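PDB 3UAO: putative isochorismatase from Bordetella bronchiseptica, which catalyses the hydrolysis of maleamate to maleate and ammonia, a step in the bacterial breakdown of nicotinate (vitamin B3). Local coordinates for residues I93-D98 / I104-V109. Numbering follows the deposited sequence.
Sequences IVYADD and IFSIKV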
loop_
_atom_site.group_PDB
_atom_site.type_symbol
_atom_site.label_atom_id
_atom_site.label_comp_id
_atom_site.label_asym_id
_atom_site.label_seq_id
_atom_site.Cartn_x
_atom_site.Cartn_y
_atom_site.Cartn_z
ATOM N N ILE A 93 15.577 -2.883 10.276
ATOM C CA ILE A 93 15.019 -4.178 9.905
ATOM C C ILE A 93 14.792 -4.922 11.195
ATOM O O ILE A 93 15.688 -4.981 12.065
ATOM C CB ILE A 93 15.907 -4.949 8.925
ATOM C CG1 ILE A 93 15.939 -4.222 7.576
ATOM C CG2 ILE A 93 15.365 -6.370 8.632
ATOM C CD1 ILE A 93 16.928 -4.810 6.538
ATOM N N VAL A 94 13.554 -5.392 11.379
ATOM C CA VAL A 94 13.171 -6.205 12.541
ATOM C C VAL A 94 12.229 -7.343 12.151
ATOM O O VAL A 94 11.133 -7.113 11.629
ATOM C CB VAL A 94 12.468 -5.374 13.601
ATOM C CG1 VAL A 94 11.866 -6.305 14.705
ATOM C CG2 VAL A 94 13.395 -4.322 14.203
ATOM N N TYR A 95 12.643 -8.572 12.422
ATOM C CA TYR A 95 11.740 -9.734 12.362
ATOM C C TYR A 95 11.322 -10.157 13.765
ATOM O O TYR A 95 11.972 -9.781 14.747
ATOM C CB TYR A 95 12.433 -10.906 11.693
ATOM C CG TYR A 95 12.657 -10.739 10.194
ATOM C CD1 TYR A 95 11.795 -11.330 9.270
ATOM C CD2 TYR A 95 13.735 -10.049 9.713
ATOM C CE1 TYR A 95 11.993 -11.199 7.909
ATOM C CE2 TYR A 95 13.942 -9.899 8.327
ATOM C CZ TYR A 95 13.064 -10.479 7.445
ATOM O OH TYR A 95 13.241 -10.355 6.094
ATOM N N ALA A 96 10.258 -10.972 13.826
ATOM C CA ALA A 96 9.795 -11.594 15.061
ATOM C C ALA A 96 10.800 -12.635 15.570
ATOM O O ALA A 96 11.372 -13.374 14.789
ATOM C CB ALA A 96 8.392 -12.248 14.875
ATOM N N ASP A 97 10.953 -12.662 16.897
ATOM C CA ASP A 97 11.854 -13.573 17.635
ATOM C C ASP A 97 11.743 -15.035 17.185
ATOM O O ASP A 97 12.767 -15.712 17.035
ATOM C CB ASP A 97 11.606 -13.476 19.155
ATOM C CG ASP A 97 12.190 -12.202 19.780
ATOM O OD1 ASP A 97 12.802 -11.373 19.059
ATOM O OD2 ASP A 97 12.043 -12.033 21.022
ATOM N N ASP A 98 10.522 -15.493 16.930
ATOM C CA ASP A 98 10.298 -16.866 16.452
ATOM C C ASP A 98 10.290 -17.036 14.905
ATOM O O ASP A 98 9.799 -18.048 14.396
ATOM C CB ASP A 98 8.998 -17.450 17.087
ATOM C CG ASP A 98 7.716 -16.734 16.630
ATOM O OD1 ASP A 98 7.812 -15.726 15.891
ATOM O OD2 ASP A 98 6.612 -17.184 17.028
ATOM N N ILE A 104 10.281 -13.674 1.935
ATOM C CA ILE A 104 11.037 -14.014 0.735
ATOM C C ILE A 104 12.422 -13.380 0.852
ATOM O O ILE A 104 13.437 -14.057 0.697
ATOM C CB ILE A 104 10.290 -13.571 -0.508
ATOM C CG1 ILE A 104 8.864 -14.108 -0.467
ATOM C CG2 ILE A 104 10.955 -14.068 -1.783
ATOM C CD1 ILE A 104 8.807 -15.616 -0.254
ATOM N N PHE A 105 12.478 -12.096 1.196
ATOM C CA PHE A 105 13.742 -11.409 1.457
ATOM C C PHE A 105 14.707 -12.200 2.336
ATOM O O PHE A 105 15.935 -12.204 2.062
ATOM C CB PHE A 105 13.428 -10.100 2.167
ATOM C CG PHE A 105 14.592 -9.151 2.305
ATOM C CD1 PHE A 105 15.596 -9.072 1.350
ATOM C CD2 PHE A 105 14.627 -8.281 3.365
ATOM C CE1 PHE A 105 16.649 -8.148 1.476
ATOM C CE2 PHE A 105 15.685 -7.373 3.508
ATOM C CZ PHE A 105 16.697 -7.317 2.564
ATOM N N SER A 106 14.196 -12.796 3.428
ATOM C CA SER A 106 15.055 -13.545 4.372
ATOM C C SER A 106 15.369 -14.998 3.940
ATOM O O SER A 106 16.069 -15.700 4.643
ATOM C CB SER A 106 14.481 -13.550 5.800
ATOM O OG SER A 106 13.286 -14.293 5.929
ATOM N N ILE A 107 14.848 -15.434 2.788
ATOM C CA ILE A 107 15.308 -16.640 2.114
ATOM C C ILE A 107 16.502 -16.272 1.261
ATOM O O ILE A 107 17.552 -16.938 1.314
ATOM C CB ILE A 107 14.212 -17.274 1.222
ATOM C CG1 ILE A 107 13.088 -17.883 2.077
ATOM C CG2 ILE A 107 14.821 -18.336 0.323
ATOM C CD1 ILE A 107 11.818 -18.190 1.338
ATOM N N LYS A 108 16.357 -15.215 0.467
ATOM C CA LYS A 108 17.470 -14.712 -0.362
ATOM C C LYS A 108 18.666 -14.306 0.472
ATOM O O LYS A 108 19.790 -14.609 0.113
ATOM C CB LYS A 108 17.059 -13.484 -1.179
ATOM C CG LYS A 108 16.372 -13.738 -2.493
ATOM C CD LYS A 108 17.116 -14.703 -3.408
ATOM C CE LYS A 108 18.416 -14.119 -3.973
ATOM N NZ LYS A 108 18.955 -15.047 -5.022
ATOM N N VAL A 109 18.433 -13.588 1.568
ATOM C CA VAL A 109 19.513 -13.201 2.501
ATOM C C VAL A 109 19.241 -13.668 3.928
ATOM O O VAL A 109 18.729 -12.921 4.720
ATOM C CB VAL A 109 19.738 -11.686 2.483
ATOM C CG1 VAL A 109 21.078 -11.335 3.222
ATOM C CG2 VAL A 109 19.720 -11.168 1.038
#
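Tyr95 reaches across to the short helix 105-108 and sets its phenol end against Phe105 and Ser106, the principal van der Waals contact between the two segments. OH of Tyr95 lies 3.4 Å from CB of Ser106 and 3.7 Å from CD2 of Phe105, so the oxygen sits between two successive side chains of the helix. Ser106 also follows the ring back from the hydroxyl, its OG 3.9 Å from CE1 of Tyr95. The side chains of Tyr95 and Phe105 cross at about a right angle, and the hydroxyl meets the phenyl ring obliquely.

Ile93 and Phe105 form the aliphatic-to-aromatic part of the contact. The δ-methyl of Ile93 approaches the edge of the phenyl ring, near its plane, with CD1 4.2 Å from CE2 of Phe105. With CG anti to the backbone N (chi1 -170°), Phe105 directs its ring toward this methyl.

Ile93 ends strand 87-93 of the six-stranded parallel sheet, in the Rossmann-like α/β fold of the isochorismatase family, and the contact lies where the chain, having left that strand, turns back through a five-residue loop so that helix 105-108 packs against it. An acetate ion, probably from the crystallisation liquor, lies about 5 Å from the Phe105 side chain. Met181 of a second subunit packs on Phe105, placing the helix at a subunit interface.

The hydroxyls of Tyr95 and Ser106 both find their partner in Asn103, in the connecting loop: OH of Tyr95 hydrogen-bonds to OD1 of Asn103, and the backbone N of Asn103 donates to OG of Ser106. Asn103 thus ties both side chains to the approach to the helix. Within the helical turn, O of Ile104 accepts from N of Ile107 at 2.9 Å and from N of Lys108 at 3.1 Å, while N of Val109 bonds to O of Phe105 at 2.9 Å.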